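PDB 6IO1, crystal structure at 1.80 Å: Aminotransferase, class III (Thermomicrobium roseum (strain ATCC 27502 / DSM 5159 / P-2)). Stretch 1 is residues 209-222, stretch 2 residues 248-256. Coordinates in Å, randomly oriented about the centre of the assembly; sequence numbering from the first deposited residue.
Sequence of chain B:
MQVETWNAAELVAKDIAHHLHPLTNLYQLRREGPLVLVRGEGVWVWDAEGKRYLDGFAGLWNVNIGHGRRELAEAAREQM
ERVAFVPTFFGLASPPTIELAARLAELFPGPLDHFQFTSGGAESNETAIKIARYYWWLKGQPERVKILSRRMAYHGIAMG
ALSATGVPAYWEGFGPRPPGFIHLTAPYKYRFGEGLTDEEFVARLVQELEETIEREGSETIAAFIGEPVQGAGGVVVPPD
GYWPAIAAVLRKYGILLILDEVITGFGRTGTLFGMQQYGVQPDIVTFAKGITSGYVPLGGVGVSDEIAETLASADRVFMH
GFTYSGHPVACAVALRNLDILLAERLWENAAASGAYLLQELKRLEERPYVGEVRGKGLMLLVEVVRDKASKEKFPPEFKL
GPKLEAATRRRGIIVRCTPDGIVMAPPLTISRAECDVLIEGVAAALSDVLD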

# COMPACT_ATOMS: atom_id res chain seq x y z
N LEU B 209 -13.68 -6.04 28.46
CA LEU B 209 -14.26 -6.06 27.12
C LEU B 209 -15.78 -5.97 27.17
O LEU B 209 -16.40 -5.19 26.43
CB LEU B 209 -13.82 -7.32 26.37
CG LEU B 209 -14.52 -7.58 25.03
CD1 LEU B 209 -14.33 -6.42 24.07
CD2 LEU B 209 -14.02 -8.88 24.41
N GLU B 210 -16.40 -6.76 28.05
CA GLU B 210 -17.86 -6.75 28.16
C GLU B 210 -18.38 -5.38 28.59
O GLU B 210 -19.35 -4.86 28.02
CB GLU B 210 -18.32 -7.83 29.14
CG GLU B 210 -17.96 -9.25 28.72
CD GLU B 210 -19.11 -10.22 28.89
OE1 GLU B 210 -20.22 -9.93 28.38
OE2 GLU B 210 -18.92 -11.26 29.55
N GLU B 211 -17.74 -4.78 29.60
CA GLU B 211 -18.21 -3.49 30.08
C GLU B 211 -17.99 -2.40 29.04
O GLU B 211 -18.83 -1.49 28.90
CB GLU B 211 -17.53 -3.16 31.42
CG GLU B 211 -17.99 -4.13 32.50
CD GLU B 211 -17.70 -3.67 33.91
OE1 GLU B 211 -18.55 -2.97 34.49
OE2 GLU B 211 -16.64 -4.04 34.45
N THR B 212 -16.89 -2.46 28.29
CA THR B 212 -16.68 -1.50 27.21
C THR B 212 -17.76 -1.64 26.14
O THR B 212 -18.30 -0.64 25.64
CB THR B 212 -15.29 -1.67 26.60
OG1 THR B 212 -14.30 -1.32 27.57
CG2 THR B 212 -15.13 -0.77 25.38
N ILE B 213 -18.09 -2.88 25.77
CA ILE B 213 -19.14 -3.11 24.78
C ILE B 213 -20.47 -2.55 25.27
O ILE B 213 -21.21 -1.91 24.52
CB ILE B 213 -19.24 -4.61 24.45
CG1 ILE B 213 -18.01 -5.08 23.67
CG2 ILE B 213 -20.51 -4.90 23.67
CD1 ILE B 213 -17.97 -6.57 23.45
N GLU B 214 -20.78 -2.79 26.55
CA GLU B 214 -22.02 -2.25 27.11
C GLU B 214 -22.05 -0.73 27.09
O GLU B 214 -23.08 -0.12 26.78
CB GLU B 214 -22.24 -2.79 28.52
CG GLU B 214 -22.69 -4.25 28.55
CD GLU B 214 -23.86 -4.52 27.62
OE1 GLU B 214 -24.99 -4.13 27.95
OE2 GLU B 214 -23.63 -5.11 26.54
N ARG B 215 -20.93 -0.08 27.44
CA ARG B 215 -20.89 1.38 27.43
C ARG B 215 -21.12 1.93 26.04
O ARG B 215 -21.93 2.84 25.83
CB ARG B 215 -19.55 1.88 27.94
CG ARG B 215 -19.48 3.35 28.19
CD ARG B 215 -18.02 3.65 28.43
NE ARG B 215 -17.12 3.46 27.28
CZ ARG B 215 -15.84 3.09 27.35
NH1 ARG B 215 -15.24 2.83 28.51
NH2 ARG B 215 -15.13 2.97 26.23
N GLU B 216 -20.31 1.45 25.09
CA GLU B 216 -20.40 1.90 23.68
C GLU B 216 -21.75 1.50 23.07
O GLU B 216 -22.31 2.31 22.30
CB GLU B 216 -19.24 1.31 22.88
CG GLU B 216 -17.88 1.81 23.32
CD GLU B 216 -17.69 3.32 23.21
OE1 GLU B 216 -18.49 3.96 22.50
OE2 GLU B 216 -16.75 3.84 23.84
N GLY B 217 -22.26 0.32 23.43
CA GLY B 217 -23.42 -0.23 22.78
C GLY B 217 -23.01 -1.19 21.69
O GLY B 217 -22.37 -0.79 20.71
N SER B 218 -23.36 -2.47 21.85
CA SER B 218 -22.91 -3.49 20.91
C SER B 218 -23.39 -3.22 19.50
O SER B 218 -22.71 -3.57 18.53
CB SER B 218 -23.38 -4.87 21.38
OG SER B 218 -24.76 -5.05 21.13
N GLU B 219 -24.56 -2.59 19.35
CA GLU B 219 -25.12 -2.34 18.03
C GLU B 219 -24.32 -1.30 17.24
O GLU B 219 -24.58 -1.13 16.05
CB GLU B 219 -26.58 -1.89 18.14
CG GLU B 219 -26.79 -0.50 18.72
CD GLU B 219 -26.66 -0.46 20.23
OE1 GLU B 219 -26.61 0.66 20.79
OE2 GLU B 219 -26.60 -1.53 20.86
N THR B 220 -23.39 -0.60 17.88
CA THR B 220 -22.56 0.39 17.20
C THR B 220 -21.16 -0.11 16.88
O THR B 220 -20.38 0.63 16.27
CB THR B 220 -22.46 1.67 18.05
OG1 THR B 220 -21.74 1.39 19.26
CG2 THR B 220 -23.85 2.18 18.40
N ILE B 221 -20.82 -1.34 17.26
CA ILE B 221 -19.47 -1.87 17.11
C ILE B 221 -19.46 -2.84 15.93
O ILE B 221 -20.07 -3.91 15.99
CB ILE B 221 -18.98 -2.55 18.40
CG1 ILE B 221 -19.02 -1.56 19.56
CG2 ILE B 221 -17.57 -3.09 18.21
CD1 ILE B 221 -18.59 -2.15 20.89
N ALA B 222 -18.75 -2.46 14.87
CA ALA B 222 -18.66 -3.30 13.68
C ALA B 222 -17.76 -4.50 13.90
O ALA B 222 -18.12 -5.63 13.54
CB ALA B 222 -18.16 -2.47 12.49
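Stretch 2, residues 248-256: AVLRKYGIL

Stretch 2 enters as the last turns of a helix, from Ala248 through about Tyr253, and lies beside helix 209-216 with the two helices running the same way. The axes cross at -25° and approach to 10.8 Å, and the register sets Val249 beside Glu210, Tyr253 beside Ser218 and Ile255 beside Ala222.

The buried side of the contact is apolar. Val249, chi1 in t, points toward stretch 1 and puts CG1 3.8 Å from CD2 of Leu209 and 4.0 Å from CD1 of Ile213; the apolar, beta-branched Val249 suits this buried site, where it meets Leu209 and Ile213 without leaving a polar side-chain group unsatisfied. Ile213 CD1 also lies 3.7 Å from CD1 of Ile255, whose own CD1 is 3.9 Å from CG2 of Ile221, so the isoleucines continue the packing beyond the helix ends.

Tyr253 has the largest area covered by the other stretch, and its amphipathic ring suits the passage from core to surface. CG2 of Ile213 stands over one face, 3.7 Å from the ring centroid and 7° off the normal, a CH-pi contact. CB of Ser218 comes within 3.5 Å of Tyr253 CD1. At the phenol end, Tyr253 OH donates to Glu210 OE1 at 3.1 Å, and this oxygen lies at the ring edge, near its plane. The same Glu210 OE1 accepts from Lys252 NZ at 3.2 Å in a salt bridge. One carboxylate oxygen thus serves two donors, and the extended lysine, all four chi angles in t, carries its charge out to reach it. Glu214 OE2 lies 3.3 Å from Tyr253 OH.

Both helices leave their helical conformation at a glycine with positive phi. At Gly217, a CB would be jammed against the preceding carbonyl O. Gly217 O is not left idle: it accepts from Thr220 N at 3.0 Å and from Thr220 OG1 at 2.7 Å, which steadies the 3-10 segment 218-220. Gly254 forms a Schellman motif, with Ile255 N bonded to Leu250 O at 2.9 Å and a weak bond from Gly254 N to Arg251 O at 3.1 Å. Near these ends a water bridges the stretches, donating to Tyr253 O at 2.7 Å and hydrogen-bonded to Ser218 OG at 2.7 Å; the short Ser218 side chain, chi1 in p, lets CB pack against Tyr253 CD1 while OG is satisfied by the water.

Beyond the turns, the backbones meet directly. Leu256 N donates to Ala222 O at 3.3 Å with an N-H...O angle of 154°, satisfying both groups where strand 221-222 begins.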

# COMPACT_ATOMS: atom_id res chain seq x y z
N ALA B 248 -15.48 -15.58 22.29
CA ALA B 248 -16.82 -15.93 22.76
C ALA B 248 -17.63 -14.69 23.07
O ALA B 248 -18.81 -14.61 22.71
CB ALA B 248 -16.73 -16.84 23.99
N VAL B 249 -17.02 -13.70 23.73
CA VAL B 249 -17.74 -12.45 24.00
C VAL B 249 -18.14 -11.77 22.70
O VAL B 249 -19.29 -11.33 22.51
CB VAL B 249 -16.87 -11.52 24.88
CG1 VAL B 249 -17.55 -10.17 25.06
CG2 VAL B 249 -16.59 -12.17 26.23
N LEU B 250 -17.19 -11.69 21.76
CA LEU B 250 -17.46 -11.04 20.48
C LEU B 250 -18.62 -11.71 19.76
O LEU B 250 -19.52 -11.04 19.23
CB LEU B 250 -16.21 -11.04 19.61
CG LEU B 250 -15.02 -10.23 20.12
CD1 LEU B 250 -13.82 -10.40 19.20
CD2 LEU B 250 -15.39 -8.76 20.25
N ARG B 251 -18.62 -13.05 19.72
CA ARG B 251 -19.72 -13.78 19.11
C ARG B 251 -21.02 -13.56 19.87
O ARG B 251 -22.10 -13.54 19.26
CB ARG B 251 -19.39 -15.27 19.04
CG ARG B 251 -18.30 -15.61 18.04
CD ARG B 251 -18.30 -17.10 17.73
NE ARG B 251 -18.25 -17.91 18.94
CZ ARG B 251 -17.14 -18.21 19.60
NH1 ARG B 251 -15.97 -17.75 19.17
NH2 ARG B 251 -17.19 -18.96 20.69
N LYS B 252 -20.95 -13.42 21.20
CA LYS B 252 -22.15 -13.15 21.98
C LYS B 252 -22.82 -11.86 21.52
O LYS B 252 -24.05 -11.78 21.46
CB LYS B 252 -21.80 -13.07 23.47
CG LYS B 252 -22.92 -12.51 24.33
CD LYS B 252 -22.49 -12.34 25.78
CE LYS B 252 -23.51 -11.54 26.57
NZ LYS B 252 -23.10 -11.36 27.99
N TYR B 253 -22.03 -10.84 21.19
CA TYR B 253 -22.62 -9.59 20.72
C TYR B 253 -22.71 -9.48 19.21
O TYR B 253 -23.18 -8.46 18.70
CB TYR B 253 -21.85 -8.40 21.29
CG TYR B 253 -21.96 -8.30 22.79
CD1 TYR B 253 -23.11 -7.78 23.39
CD2 TYR B 253 -20.93 -8.73 23.61
CE1 TYR B 253 -23.22 -7.70 24.76
CE2 TYR B 253 -21.03 -8.65 24.98
CZ TYR B 253 -22.18 -8.13 25.55
OH TYR B 253 -22.27 -8.05 26.92
N GLY B 254 -22.28 -10.51 18.47
CA GLY B 254 -22.33 -10.46 17.02
C GLY B 254 -21.25 -9.63 16.39
O GLY B 254 -21.31 -9.37 15.18
N ILE B 255 -20.26 -9.19 17.17
CA ILE B 255 -19.19 -8.35 16.66
C ILE B 255 -18.23 -9.19 15.82
O ILE B 255 -17.81 -10.28 16.24
CB ILE B 255 -18.47 -7.65 17.82
CG1 ILE B 255 -19.43 -6.69 18.53
CG2 ILE B 255 -17.23 -6.92 17.34
CD1 ILE B 255 -18.96 -6.26 19.90
N LEU B 256 -17.88 -8.69 14.64
CA LEU B 256 -16.95 -9.39 13.77
C LEU B 256 -15.55 -9.41 14.39
O LEU B 256 -15.15 -8.49 15.10
CB LEU B 256 -16.89 -8.73 12.39
CG LEU B 256 -18.18 -8.62 11.58
CD1 LEU B 256 -17.91 -7.94 10.25
CD2 LEU B 256 -18.80 -10.00 11.37
O HOH W 1 -25.26 -6.77 19.13